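Local coordinates for hypothetical lipoprotein ymcC (PDB 2IN5) that is of unknown function but, as a lipoprotein of the YjbF/GfcB family, is probably connected with group 4 capsule polysaccharide, at residues N73-K78 against W163-W168; D95-A100 against S128-A133; S107-D112 against W150-T155; A133-L138 against N144-V149. All blocks are in the same frame, centred on the assembly; numbering follows the deposited sequence.

Interaction 1: residues N73-K78 against W163-W168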
loop_
_atom_site.group_PDB
_atom_site.type_symbol
_atom_site.label_atom_id
_atom_site.label_comp_id
_atom_site.label_asym_id
_atom_site.label_seq_id
_atom_site.Cartn_x
_atom_site.Cartn_y
_atom_site.Cartn_z
ATOM N N ASN A 73 -6.660 7.804 11.582
ATOM C CA ASN A 73 -7.170 8.981 12.269
ATOM C C ASN A 73 -6.258 9.484 13.383
ATOM O O ASN A 73 -6.660 9.574 14.554
ATOM C CB ASN A 73 -8.575 8.737 12.823
ATOM C CG ASN A 73 -9.388 10.017 12.869
ATOM O OD1 ASN A 73 -9.230 10.876 12.005
ATOM N ND2 ASN A 73 -10.264 10.148 13.863
ATOM N N GLY A 74 -5.022 9.804 12.996
ATOM C CA GLY A 74 -4.043 10.338 13.929
ATOM C C GLY A 74 -3.320 9.342 14.810
ATOM O O GLY A 74 -2.302 9.685 15.421
ATOM N N ARG A 75 -3.843 8.119 14.889
ATOM C CA ARG A 75 -3.236 7.077 15.709
ATOM C C ARG A 75 -2.117 6.388 14.949
ATOM O O ARG A 75 -2.303 5.955 13.810
ATOM C CB ARG A 75 -4.272 6.017 16.107
ATOM C CG ARG A 75 -3.702 4.911 16.995
ATOM C CD ARG A 75 -3.372 5.432 18.385
ATOM N NE ARG A 75 -4.575 5.613 19.183
ATOM C CZ ARG A 75 -4.594 6.011 20.452
ATOM N NH1 ARG A 75 -3.467 6.286 21.095
ATOM N NH2 ARG A 75 -5.757 6.114 21.088
ATOM N N LEU A 76 -0.959 6.279 15.584
ATOM C CA LEU A 76 0.178 5.621 14.961
ATOM C C LEU A 76 0.038 4.114 15.163
ATOM O O LEU A 76 -0.053 3.631 16.300
ATOM C CB LEU A 76 1.481 6.111 15.582
ATOM C CG LEU A 76 2.715 5.585 14.854
ATOM C CD1 LEU A 76 2.709 6.073 13.403
ATOM C CD2 LEU A 76 3.958 6.054 15.575
ATOM N N LEU A 77 0.007 3.390 14.048
ATOM C CA LEU A 77 -0.134 1.942 14.063
ATOM C C LEU A 77 1.109 1.177 13.619
ATOM O O LEU A 77 1.304 0.025 14.011
ATOM C CB LEU A 77 -1.299 1.530 13.172
ATOM C CG LEU A 77 -2.660 2.090 13.586
ATOM C CD1 LEU A 77 -3.639 1.818 12.477
ATOM C CD2 LEU A 77 -3.127 1.474 14.912
ATOM N N LYS A 78 1.948 1.800 12.800
ATOM C CA LYS A 78 3.147 1.123 12.327
ATOM C C LYS A 78 4.074 2.075 11.581
ATOM O O LYS A 78 3.613 3.011 10.938
ATOM C CB LYS A 78 2.737 -0.035 11.409
ATOM C CG LYS A 78 3.871 -0.927 10.928
ATOM C CD LYS A 78 3.387 -1.866 9.835
ATOM C CE LYS A 78 4.544 -2.603 9.175
ATOM N NZ LYS A 78 4.190 -3.027 7.777
ATOM N N TRP A 163 1.969 7.838 30.700
ATOM C CA TRP A 163 2.184 9.089 30.002
ATOM C C TRP A 163 0.849 9.544 29.432
ATOM O O TRP A 163 -0.153 8.830 29.526
ATOM C CB TRP A 163 3.200 8.892 28.881
ATOM C CG TRP A 163 2.740 7.983 27.780
ATOM C CD1 TRP A 163 2.289 8.356 26.545
ATOM C CD2 TRP A 163 2.738 6.550 27.794
ATOM N NE1 TRP A 163 2.013 7.242 25.784
ATOM C CE2 TRP A 163 2.281 6.121 26.526
ATOM C CE3 TRP A 163 3.077 5.584 28.755
ATOM C CZ2 TRP A 163 2.162 4.764 26.190
ATOM C CZ3 TRP A 163 2.957 4.233 28.418
ATOM C CH2 TRP A 163 2.504 3.839 27.144
ATOM N N GLN A 164 0.841 10.734 28.838
ATOM C CA GLN A 164 -0.373 11.296 28.252
ATOM C C GLN A 164 -0.202 11.631 26.777
ATOM O O GLN A 164 0.801 12.209 26.388
ATOM C CB GLN A 164 -0.768 12.568 29.013
ATOM C CG GLN A 164 -1.789 13.455 28.294
ATOM C CD GLN A 164 -1.974 14.804 28.977
ATOM O OE1 GLN A 164 -2.796 14.949 29.884
ATOM N NE2 GLN A 164 -1.188 15.795 28.554
ATOM N N ASN A 165 -1.173 11.233 25.960
ATOM C CA ASN A 165 -1.163 11.555 24.535
ATOM C C ASN A 165 -2.273 12.574 24.365
ATOM O O ASN A 165 -3.205 12.615 25.165
ATOM C CB ASN A 165 -1.503 10.349 23.655
ATOM C CG ASN A 165 -0.510 9.209 23.793
ATOM O OD1 ASN A 165 0.704 9.409 23.734
ATOM N ND2 ASN A 165 -1.027 7.998 23.956
ATOM N N THR A 166 -2.191 13.389 23.322
ATOM C CA THR A 166 -3.215 14.393 23.079
ATOM C C THR A 166 -3.634 14.335 21.619
ATOM O O THR A 166 -2.800 14.175 20.733
ATOM C CB THR A 166 -2.693 15.807 23.424
ATOM O OG1 THR A 166 -2.187 15.812 24.765
ATOM C CG2 THR A 166 -3.816 16.832 23.327
ATOM N N PHE A 167 -4.938 14.448 21.376
ATOM C CA PHE A 167 -5.477 14.399 20.021
ATOM C C PHE A 167 -6.438 15.563 19.787
ATOM O O PHE A 167 -7.420 15.716 20.509
ATOM C CB PHE A 167 -6.217 13.071 19.804
ATOM C CG PHE A 167 -5.353 11.856 19.983
ATOM C CD1 PHE A 167 -4.536 11.406 18.950
ATOM C CD2 PHE A 167 -5.315 11.190 21.206
ATOM C CE1 PHE A 167 -3.690 10.309 19.131
ATOM C CE2 PHE A 167 -4.476 10.099 21.398
ATOM C CZ PHE A 167 -3.658 9.655 20.355
ATOM N N TRP A 168 -6.141 16.379 18.781
ATOM C CA TRP A 168 -6.974 17.525 18.419
ATOM C C TRP A 168 -7.924 17.123 17.306
ATOM O O TRP A 168 -7.511 16.953 16.156
ATOM C CB TRP A 168 -6.098 18.669 17.950
ATOM C CG TRP A 168 -5.416 19.348 19.073
ATOM C CD1 TRP A 168 -5.872 20.423 19.773
ATOM C CD2 TRP A 168 -4.148 19.000 19.643
ATOM N NE1 TRP A 168 -4.964 20.774 20.745
ATOM C CE2 TRP A 168 -3.895 19.918 20.684
ATOM C CE3 TRP A 168 -3.198 18.003 19.372
ATOM C CZ2 TRP A 168 -2.729 19.872 21.456
ATOM C CZ3 TRP A 168 -2.033 17.959 20.143
ATOM C CH2 TRP A 168 -1.812 18.889 21.170
#

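Interaction 2: residues D95-A100 against S128-A133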
loop_
_atom_site.group_PDB
_atom_site.type_symbol
_atom_site.label_atom_id
_atom_site.label_comp_id
_atom_site.label_asym_id
_atom_site.label_seq_id
_atom_site.Cartn_x
_atom_site.Cartn_y
_atom_site.Cartn_z
ATOM N N ASP A 95 -10.093 1.162 18.961
ATOM C CA ASP A 95 -9.571 2.470 19.321
ATOM C C ASP A 95 -10.673 3.511 19.150
ATOM O O ASP A 95 -11.287 3.608 18.093
ATOM C CB ASP A 95 -8.355 2.804 18.457
ATOM C CG ASP A 95 -7.860 4.226 18.656
ATOM O OD1 ASP A 95 -8.014 4.785 19.769
ATOM O OD2 ASP A 95 -7.296 4.776 17.688
ATOM N N PRO A 96 -10.945 4.293 20.204
ATOM C CA PRO A 96 -11.987 5.330 20.158
ATOM C C PRO A 96 -11.844 6.340 19.020
ATOM O O PRO A 96 -12.834 6.899 18.557
ATOM C CB PRO A 96 -11.914 5.969 21.549
ATOM C CG PRO A 96 -10.553 5.624 22.046
ATOM C CD PRO A 96 -10.294 4.248 21.522
ATOM N N LEU A 97 -10.612 6.559 18.569
ATOM C CA LEU A 97 -10.362 7.469 17.471
ATOM C C LEU A 97 -10.985 6.962 16.185
ATOM O O LEU A 97 -11.017 7.677 15.184
ATOM C CB LEU A 97 -8.865 7.662 17.274
ATOM C CG LEU A 97 -8.180 8.409 18.417
ATOM C CD1 LEU A 97 -6.673 8.380 18.222
ATOM C CD2 LEU A 97 -8.695 9.839 18.454
ATOM N N ARG A 98 -11.475 5.726 16.185
ATOM C CA ARG A 98 -12.104 5.210 14.969
ATOM C C ARG A 98 -13.418 5.939 14.742
ATOM O O ARG A 98 -13.938 5.957 13.634
ATOM C CB ARG A 98 -12.342 3.698 15.056
ATOM C CG ARG A 98 -11.076 2.870 14.929
ATOM C CD ARG A 98 -11.374 1.387 14.848
ATOM N NE ARG A 98 -11.035 0.853 13.533
ATOM C CZ ARG A 98 -11.802 0.974 12.457
ATOM N NH1 ARG A 98 -12.968 1.602 12.540
ATOM N NH2 ARG A 98 -11.391 0.490 11.291
ATOM N N ASN A 99 -13.949 6.528 15.806
ATOM C CA ASN A 99 -15.179 7.310 15.733
ATOM C C ASN A 99 -14.948 8.491 16.677
ATOM O O ASN A 99 -15.590 8.610 17.718
ATOM C CB ASN A 99 -16.380 6.484 16.195
ATOM C CG ASN A 99 -17.708 7.091 15.755
ATOM O OD1 ASN A 99 -17.886 8.316 15.789
ATOM N ND2 ASN A 99 -18.646 6.238 15.344
ATOM N N ALA A 100 -14.015 9.357 16.294
ATOM C CA ALA A 100 -13.619 10.512 17.099
ATOM C C ALA A 100 -14.746 11.418 17.571
ATOM O O ALA A 100 -14.650 12.006 18.641
ATOM C CB ALA A 100 -12.571 11.333 16.343
ATOM N N SER A 128 -5.616 2.751 28.359
ATOM C CA SER A 128 -5.801 4.195 28.476
ATOM C C SER A 128 -7.259 4.610 28.573
ATOM O O SER A 128 -8.169 3.837 28.269
ATOM C CB SER A 128 -5.186 4.907 27.272
ATOM O OG SER A 128 -5.882 4.569 26.083
ATOM N N THR A 129 -7.463 5.853 28.994
ATOM C CA THR A 129 -8.797 6.421 29.115
ATOM C C THR A 129 -8.769 7.825 28.520
ATOM O O THR A 129 -7.833 8.594 28.753
ATOM C CB THR A 129 -9.257 6.497 30.597
ATOM O OG1 THR A 129 -8.467 7.463 31.299
ATOM C CG2 THR A 129 -9.104 5.144 31.270
ATOM N N PHE A 130 -9.784 8.152 27.733
ATOM C CA PHE A 130 -9.854 9.468 27.115
ATOM C C PHE A 130 -10.511 10.483 28.038
ATOM O O PHE A 130 -11.526 10.194 28.666
ATOM C CB PHE A 130 -10.623 9.395 25.799
ATOM C CG PHE A 130 -9.807 8.883 24.643
ATOM C CD1 PHE A 130 -9.868 9.518 23.413
ATOM C CD2 PHE A 130 -8.986 7.769 24.779
ATOM C CE1 PHE A 130 -9.126 9.057 22.330
ATOM C CE2 PHE A 130 -8.239 7.300 23.702
ATOM C CZ PHE A 130 -8.312 7.951 22.475
ATOM N N SER A 131 -9.927 11.671 28.121
ATOM C CA SER A 131 -10.467 12.717 28.976
ATOM C C SER A 131 -10.626 14.004 28.152
ATOM O O SER A 131 -9.653 14.513 27.580
ATOM C CB SER A 131 -9.531 12.923 30.180
ATOM O OG SER A 131 -10.132 13.690 31.218
ATOM N N PHE A 132 -11.863 14.502 28.069
ATOM C CA PHE A 132 -12.167 15.717 27.308
ATOM C C PHE A 132 -11.504 16.906 27.982
ATOM O O PHE A 132 -11.811 17.242 29.128
ATOM C CB PHE A 132 -13.680 15.937 27.213
ATOM C CG PHE A 132 -14.069 17.082 26.318
ATOM C CD1 PHE A 132 -13.774 17.048 24.956
ATOM C CD2 PHE A 132 -14.684 18.217 26.840
ATOM C CE1 PHE A 132 -14.080 18.132 24.129
ATOM C CE2 PHE A 132 -14.994 19.305 26.022
ATOM C CZ PHE A 132 -14.691 19.263 24.664
ATOM N N ALA A 133 -10.581 17.531 27.260
ATOM C CA ALA A 133 -9.828 18.664 27.774
ATOM C C ALA A 133 -10.417 19.996 27.322
ATOM O O ALA A 133 -9.916 21.062 27.683
ATOM C CB ALA A 133 -8.377 18.549 27.334
#

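Interaction 3: residues S107-D112 against W150-T155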
loop_
_atom_site.group_PDB
_atom_site.type_symbol
_atom_site.label_atom_id
_atom_site.label_comp_id
_atom_site.label_asym_id
_atom_site.label_seq_id
_atom_site.Cartn_x
_atom_site.Cartn_y
_atom_site.Cartn_z
ATOM N N SER A 107 -13.785 7.176 27.835
ATOM C CA SER A 107 -13.566 6.057 26.918
ATOM C C SER A 107 -12.272 5.329 27.267
ATOM O O SER A 107 -11.274 5.954 27.624
ATOM C CB SER A 107 -13.493 6.546 25.466
ATOM O OG SER A 107 -14.758 6.952 24.985
ATOM N N ARG A 108 -12.291 4.008 27.160
ATOM C CA ARG A 108 -11.112 3.234 27.491
ATOM C C ARG A 108 -10.713 2.354 26.318
ATOM O O ARG A 108 -11.493 2.148 25.390
ATOM C CB ARG A 108 -11.373 2.397 28.757
ATOM C CG ARG A 108 -11.912 3.232 29.934
ATOM C CD ARG A 108 -11.503 2.701 31.319
ATOM N NE ARG A 108 -11.869 1.302 31.540
ATOM C CZ ARG A 108 -11.655 0.636 32.677
ATOM N NH1 ARG A 108 -11.077 1.237 33.712
ATOM N NH2 ARG A 108 -12.007 -0.644 32.776
ATOM N N TRP A 109 -9.479 1.869 26.345
ATOM C CA TRP A 109 -8.982 1.004 25.283
ATOM C C TRP A 109 -7.778 0.238 25.778
ATOM O O TRP A 109 -6.902 0.788 26.441
ATOM C CB TRP A 109 -8.606 1.824 24.049
ATOM C CG TRP A 109 -8.022 1.013 22.926
ATOM C CD1 TRP A 109 -8.396 -0.236 22.538
ATOM C CD2 TRP A 109 -7.005 1.428 22.009
ATOM N NE1 TRP A 109 -7.682 -0.625 21.431
ATOM C CE2 TRP A 109 -6.821 0.381 21.084
ATOM C CE3 TRP A 109 -6.236 2.589 21.877
ATOM C CZ2 TRP A 109 -5.898 0.459 20.034
ATOM C CZ3 TRP A 109 -5.317 2.667 20.833
ATOM C CH2 TRP A 109 -5.159 1.605 19.925
ATOM N N THR A 110 -7.750 -1.046 25.459
ATOM C CA THR A 110 -6.659 -1.904 25.875
ATOM C C THR A 110 -6.070 -2.596 24.659
ATOM O O THR A 110 -6.791 -3.126 23.815
ATOM C CB THR A 110 -7.147 -2.947 26.918
ATOM O OG1 THR A 110 -7.336 -2.297 28.182
ATOM C CG2 THR A 110 -6.133 -4.072 27.085
ATOM N N ARG A 111 -4.748 -2.564 24.556
ATOM C CA ARG A 111 -4.073 -3.195 23.435
ATOM C C ARG A 111 -2.615 -3.433 23.775
ATOM O O ARG A 111 -2.115 -2.961 24.802
ATOM C CB ARG A 111 -4.175 -2.308 22.185
ATOM C CG ARG A 111 -3.355 -1.023 22.224
ATOM C CD ARG A 111 -3.810 -0.100 23.334
ATOM N NE ARG A 111 -3.302 1.250 23.141
ATOM C CZ ARG A 111 -3.645 2.294 23.889
ATOM N NH1 ARG A 111 -4.504 2.152 24.891
ATOM N NH2 ARG A 111 -3.130 3.486 23.632
ATOM N N ASP A 112 -1.935 -4.190 22.928
ATOM C CA ASP A 112 -0.521 -4.445 23.146
ATOM C C ASP A 112 0.220 -3.823 21.961
ATOM O O ASP A 112 -0.342 -3.690 20.876
ATOM C CB ASP A 112 -0.238 -5.958 23.211
ATOM C CG ASP A 112 -0.947 -6.653 24.371
ATOM O OD1 ASP A 112 -0.761 -6.245 25.542
ATOM O OD2 ASP A 112 -1.688 -7.626 24.107
ATOM N N TRP A 150 -8.834 16.030 23.134
ATOM C CA TRP A 150 -8.939 14.807 23.915
ATOM C C TRP A 150 -7.586 14.412 24.491
ATOM O O TRP A 150 -6.604 14.312 23.766
ATOM C CB TRP A 150 -9.463 13.680 23.042
ATOM C CG TRP A 150 -10.926 13.748 22.779
ATOM C CD1 TRP A 150 -11.542 14.116 21.616
ATOM C CD2 TRP A 150 -11.962 13.383 23.686
ATOM N NE1 TRP A 150 -12.905 13.993 21.741
ATOM C CE2 TRP A 150 -13.190 13.543 23.003
ATOM C CE3 TRP A 150 -11.974 12.932 25.012
ATOM C CZ2 TRP A 150 -14.418 13.263 23.603
ATOM C CZ3 TRP A 150 -13.192 12.658 25.608
ATOM C CH2 TRP A 150 -14.402 12.823 24.900
ATOM N N GLN A 151 -7.551 14.199 25.801
ATOM C CA GLN A 151 -6.340 13.796 26.502
ATOM C C GLN A 151 -6.429 12.321 26.875
ATOM O O GLN A 151 -7.253 11.945 27.708
ATOM C CB GLN A 151 -6.181 14.606 27.778
ATOM C CG GLN A 151 -6.009 16.079 27.529
ATOM C CD GLN A 151 -4.564 16.465 27.377
ATOM O OE1 GLN A 151 -3.761 15.704 26.835
ATOM N NE2 GLN A 151 -4.219 17.664 27.842
ATOM N N GLU A 152 -5.578 11.496 26.270
ATOM C CA GLU A 152 -5.555 10.065 26.542
ATOM C C GLU A 152 -4.518 9.716 27.604
ATOM O O GLU A 152 -3.305 9.829 27.374
ATOM C CB GLU A 152 -5.252 9.291 25.254
ATOM C CG GLU A 152 -5.033 7.792 25.442
ATOM C CD GLU A 152 -4.680 7.077 24.140
ATOM O OE1 GLU A 152 -3.698 7.484 23.479
ATOM O OE2 GLU A 152 -5.378 6.098 23.771
ATOM N N GLU A 153 -4.997 9.307 28.773
ATOM C CA GLU A 153 -4.112 8.912 29.868
ATOM C C GLU A 153 -3.766 7.437 29.670
ATOM O O GLU A 153 -4.623 6.562 29.799
ATOM C CB GLU A 153 -4.806 9.123 31.223
ATOM C CG GLU A 153 -5.171 10.584 31.519
ATOM C CD GLU A 153 -3.971 11.531 31.396
ATOM O OE1 GLU A 153 -2.925 11.264 32.041
ATOM O OE2 GLU A 153 -4.079 12.545 30.662
ATOM N N VAL A 154 -2.510 7.161 29.344
ATOM C CA VAL A 154 -2.102 5.784 29.110
ATOM C C VAL A 154 -1.205 5.244 30.216
ATOM O O VAL A 154 -0.394 5.971 30.794
ATOM C CB VAL A 154 -1.346 5.629 27.753
ATOM C CG1 VAL A 154 -1.203 4.163 27.405
ATOM C CG2 VAL A 154 -2.081 6.367 26.646
ATOM N N THR A 155 -1.387 3.970 30.531
ATOM C CA THR A 155 -0.561 3.310 31.531
ATOM C C THR A 155 -0.171 1.951 30.956
ATOM O O THR A 155 -1.006 1.246 30.378
ATOM C CB THR A 155 -1.296 3.110 32.906
ATOM O OG1 THR A 155 -2.458 2.293 32.726
ATOM C CG2 THR A 155 -1.705 4.453 33.508
#

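Interaction 4: residues A133-L138 against N144-V149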
loop_
_atom_site.group_PDB
_atom_site.type_symbol
_atom_site.label_atom_id
_atom_site.label_comp_id
_atom_site.label_asym_id
_atom_site.label_seq_id
_atom_site.Cartn_x
_atom_site.Cartn_y
_atom_site.Cartn_z
ATOM N N ALA A 133 -10.581 17.531 27.260
ATOM C CA ALA A 133 -9.828 18.664 27.774
ATOM C C ALA A 133 -10.417 19.996 27.322
ATOM O O ALA A 133 -9.916 21.062 27.683
ATOM C CB ALA A 133 -8.377 18.549 27.334
ATOM N N GLY A 134 -11.474 19.931 26.522
ATOM C CA GLY A 134 -12.115 21.148 26.070
ATOM C C GLY A 134 -11.983 21.523 24.605
ATOM O O GLY A 134 -11.581 20.733 23.751
ATOM N N LEU A 135 -12.338 22.766 24.323
ATOM C CA LEU A 135 -12.281 23.296 22.980
ATOM C C LEU A 135 -10.955 24.016 22.767
ATOM O O LEU A 135 -10.340 24.510 23.713
ATOM C CB LEU A 135 -13.450 24.256 22.778
ATOM C CG LEU A 135 -13.361 25.303 21.670
ATOM C CD1 LEU A 135 -13.543 24.669 20.305
ATOM C CD2 LEU A 135 -14.424 26.348 21.917
ATOM N N GLU A 136 -10.504 24.033 21.520
ATOM C CA GLU A 136 -9.277 24.717 21.156
ATOM C C GLU A 136 -9.241 24.940 19.663
ATOM O O GLU A 136 -9.635 24.073 18.886
ATOM C CB GLU A 136 -8.032 23.928 21.556
ATOM C CG GLU A 136 -6.826 24.861 21.663
ATOM C CD GLU A 136 -5.479 24.161 21.717
ATOM O OE1 GLU A 136 -5.348 23.118 22.407
ATOM O OE2 GLU A 136 -4.534 24.684 21.077
ATOM N N THR A 137 -8.773 26.113 19.264
ATOM C CA THR A 137 -8.665 26.442 17.854
ATOM C C THR A 137 -7.187 26.431 17.486
ATOM O O THR A 137 -6.358 27.056 18.157
ATOM C CB THR A 137 -9.254 27.842 17.557
ATOM O OG1 THR A 137 -10.661 27.831 17.834
ATOM C CG2 THR A 137 -9.027 28.229 16.097
ATOM N N LEU A 138 -6.865 25.712 16.417
ATOM C CA LEU A 138 -5.493 25.604 15.937
ATOM C C LEU A 138 -5.408 26.265 14.581
ATOM O O LEU A 138 -6.369 26.254 13.818
ATOM C CB LEU A 138 -5.091 24.132 15.776
ATOM C CG LEU A 138 -5.120 23.188 16.982
ATOM C CD1 LEU A 138 -4.708 21.790 16.550
ATOM C CD2 LEU A 138 -4.189 23.713 18.052
ATOM N N ASN A 144 -8.007 28.423 10.390
ATOM C CA ASN A 144 -8.470 28.100 11.716
ATOM C C ASN A 144 -9.331 26.854 11.708
ATOM O O ASN A 144 -10.103 26.618 10.777
ATOM C CB ASN A 144 -9.276 29.253 12.298
ATOM C CG ASN A 144 -8.403 30.357 12.808
ATOM O OD1 ASN A 144 -7.239 30.133 13.137
ATOM N ND2 ASN A 144 -8.960 31.557 12.899
ATOM N N VAL A 145 -9.179 26.051 12.753
ATOM C CA VAL A 145 -9.962 24.834 12.898
ATOM C C VAL A 145 -10.324 24.609 14.372
ATOM O O VAL A 145 -9.453 24.603 15.248
ATOM C CB VAL A 145 -9.207 23.596 12.308
ATOM C CG1 VAL A 145 -7.856 23.427 12.966
ATOM C CG2 VAL A 145 -10.050 22.343 12.474
ATOM N N LEU A 146 -11.625 24.475 14.628
ATOM C CA LEU A 146 -12.138 24.235 15.975
ATOM C C LEU A 146 -11.986 22.762 16.247
ATOM O O LEU A 146 -12.473 21.937 15.481
ATOM C CB LEU A 146 -13.617 24.603 16.081
ATOM C CG LEU A 146 -13.945 26.090 16.115
ATOM C CD1 LEU A 146 -15.452 26.282 16.259
ATOM C CD2 LEU A 146 -13.225 26.725 17.284
ATOM N N CYS A 147 -11.321 22.439 17.350
ATOM C CA CYS A 147 -11.064 21.055 17.716
ATOM C C CYS A 147 -11.522 20.709 19.102
ATOM O O CYS A 147 -11.480 21.546 19.995
ATOM C CB CYS A 147 -9.558 20.748 17.696
ATOM S SG CYS A 147 -8.674 21.088 16.171
ATOM N N ASN A 148 -11.950 19.464 19.277
ATOM C CA ASN A 148 -12.301 18.980 20.599
ATOM C C ASN A 148 -10.951 18.424 21.036
ATOM O O ASN A 148 -10.354 17.617 20.326
ATOM C CB ASN A 148 -13.304 17.824 20.554
ATOM C CG ASN A 148 -14.676 18.253 20.085
ATOM O OD1 ASN A 148 -15.141 19.353 20.397
ATOM N ND2 ASN A 148 -15.343 17.376 19.346
ATOM N N VAL A 149 -10.458 18.863 22.184
ATOM C CA VAL A 149 -9.175 18.384 22.667
ATOM C C VAL A 149 -9.363 17.170 23.563
ATOM O O VAL A 149 -9.980 17.259 24.620
ATOM C CB VAL A 149 -8.427 19.473 23.463
ATOM C CG1 VAL A 149 -7.090 18.933 23.939
ATOM C CG2 VAL A 149 -8.228 20.708 22.597
#

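Interaction 1: residues N73-K78 against W163-W168
Arg-75 reaches across to the ring of Phe-167, and its chain is folded to get there. CB leaves the strand roughly alongside the other segment. CG lies anti to the backbone N (chi1 -179°), and bends at chi2 and chi3 then carry CD and NE round to bring the guanidinium up to the CZ end of the phenyl ring. CB, CG and CD serve as the arm, and contact with the ring begins at the head group. There the Arg-75 CZ atom is 3.8 Å from Phe-167 CZ, and Arg-75 NH1 comes nearer to that ring carbon, at 3.5 Å. Arg-75 NH2 stands 4.2 Å from Phe-167 CE2. Phe-167 CZ thus sits over one guanidinium face, towards its rim, with the two planes 64° apart, so the groups meet at a steep tilt and not as a parallel stack. At the guanidinium edge, Asn-165 ND2 is 4.1 Å from Arg-75 NH1. These two donors share an acceptor, Glu-152 OE1, which forms a salt bridge with the arginine and a hydrogen bond with the amide, while Asp-95 takes NH2. Asn-165 OD1 receives a weak bond from Trp-163 NE1 (3.3 Å). Beside the arginine, the Gly-74 O atom lies at the edge of the phenyl ring, 4.0 Å from Phe-167 CE1, and accepts a hydrogen bond from Gln-181. The contact is buried near the centre of the chain. It joins the start of strand 75-80 to the inward-facing side chains of strand 161-170, which runs between strands 143-156 and 176-182.

Interaction 2: residues D95-A100 against S128-A133
Asp-95 OD1, 4.2 Å from Phe-130 CZ, accepts from two donors: Arg-75 NH2 in a salt bridge, and Leu-97 N in a straight but weak hydrogen bond of 3.4 Å. That second bond, from side-chain oxygen to the amide two residues on, is an Asx turn. It is made with the Asp-95 carboxylate anti to the backbone N (chi1 173°), and the backbone bond from Arg-98 N to Asp-95 O (2.9 Å) opens the 3-10 turn that follows. The turn presents Pro-96 and Leu-97 to the phenyl ring. Pro-96 CG lies over one face in a CH-pi contact, 3.5 Å from the Phe-130 ring centroid and 24° off the normal, displaced towards CZ and CE2. Leu-97 takes the edge instead, its CD2 lying in the ring plane 4.0 Å from Phe-130 CE1. Ile-103 and Glu-152 also touch this ring. This 3-10 turn of the loop before strand 108-117 is therefore seated on strand 120-140 by one aromatic side chain with carbon on its face and at its rim. No hydrogen bond crosses between the segments: the polar bonds shape and tether the turn, and dispersion with CH-pi attraction supplies the grip.

Interaction 3: residues S107-D112 against W150-T155
The indole of Trp-109 meets the carboxylate of Glu-152 edge-on, with Trp-109 CE3 4.1 Å from Glu-152 OE2 and the two planes only 15° apart. Over one indole face lies the aliphatic part of Arg-111, whose CD stands 3.6 Å above the ring plane, near its centre. The guanidinium in turn has Trp-109 CE3 over one of its own faces, and at its edge, in plane, the Trp-109 O atom, which receives a weak bond of 3.2 Å from Arg-111 NH1. Arg-111 gets there with CG placed between the backbone N and the carbonyl carbon (chi1 70°) and a further bend at chi2. Its tip then faces the extended Glu-152 from the opposite direction. The Arg-111 NH2 atom forms a rather long salt bridge of 3.4 Å with Glu-152 OE2, approaching obliquely, and Val-154 CG1 flanks the same nitrogen at 4.3 Å. Ser-128 OG bonds both Arg-111 NH1 and Glu-152 OE2. Glu-152 OE1 is held by Arg-75 and Asn-165. The strand axes are 9.1 Å apart and cross at -42°, with strand 120-140 between them, so the two segments meet through side chains and not through backbone bonds. A buried carboxylate with an arginine at each oxygen would probably be stabilised as the anion, while the indole, lying against the guanidinium face, probably limits how that group can turn.

Interaction 4: residues A133-L138 against N144-V149
Glu-136 and Cys-147 face each other as an antiparallel hydrogen-bonded pair: Cys-147 N donates to Glu-136 O at 2.8 Å and Glu-136 N to Cys-147 O at 3.1 Å. Leu-138 and Val-145 form the next such pair, with both bonds, Leu-138 N to Val-145 O and Val-145 N to Leu-138 O, at 3.0 Å. At the other end Val-149 N binds Gly-134 O almost straight (170°), and Ala-133 N binds Val-149 O at 2.7 Å. Between these rungs lie the non-hydrogen-bonded pairs Leu-135 with Asn-148 and Thr-137 with Leu-146, where CA-H...O contacts, such as Thr-137 CA to Val-145 O, add to the backbone ladder. Side chains then sort by face. On one, Leu-138 CD1 rests 4.0 Å from Cys-147 SG, and Val-149 CG2, anti to the carbonyl carbon, presses on Glu-136 CB at 3.4 Å. On the opposite face Leu-135 CD1 reaches over to Leu-146 CD2 at 3.7 Å, in a more exposed setting. At the end of the ladder the other branch of Val-149, CG1, meets Ala-133 CB. Further out, Trp-168 of strand 161-170 packs against Leu-138 and Val-149 and donates from NE1 to Glu-136 OE1, which ties down the extended glutamate. Backbone bonds from Leu-146 and Asn-148 to Ser-171 and Val-169 continue the sheet on that side. With the strand axes at 155° and a short connection, this is the closing end of a long, twisted beta hairpin made by strands 120-140 and 143-156 in a predominantly antiparallel beta protein.

Interactions 1, 2 and 3 form one buried cluster, while interaction 4, partly exposed, lies farther along the hairpin, its centre about 20 Å from that of interaction 3. The first three meet at a shared polar network: Arg-75 of interaction 1 pairs with Asp-95 of interaction 2 and Glu-152 of interaction 3, and Phe-130 touches both Arg-75 and Glu-152. In them side chains span elements that are not adjacent strands, through aromatic packing and buried charge. Interaction 4 instead joins neighbouring strands by backbone hydrogen bonds. Strand 120-140 serves interactions 2 and 4, and strand 143-156 serves 3 and 4; Trp-168, on the strand used by interaction 1, reaches interaction 4.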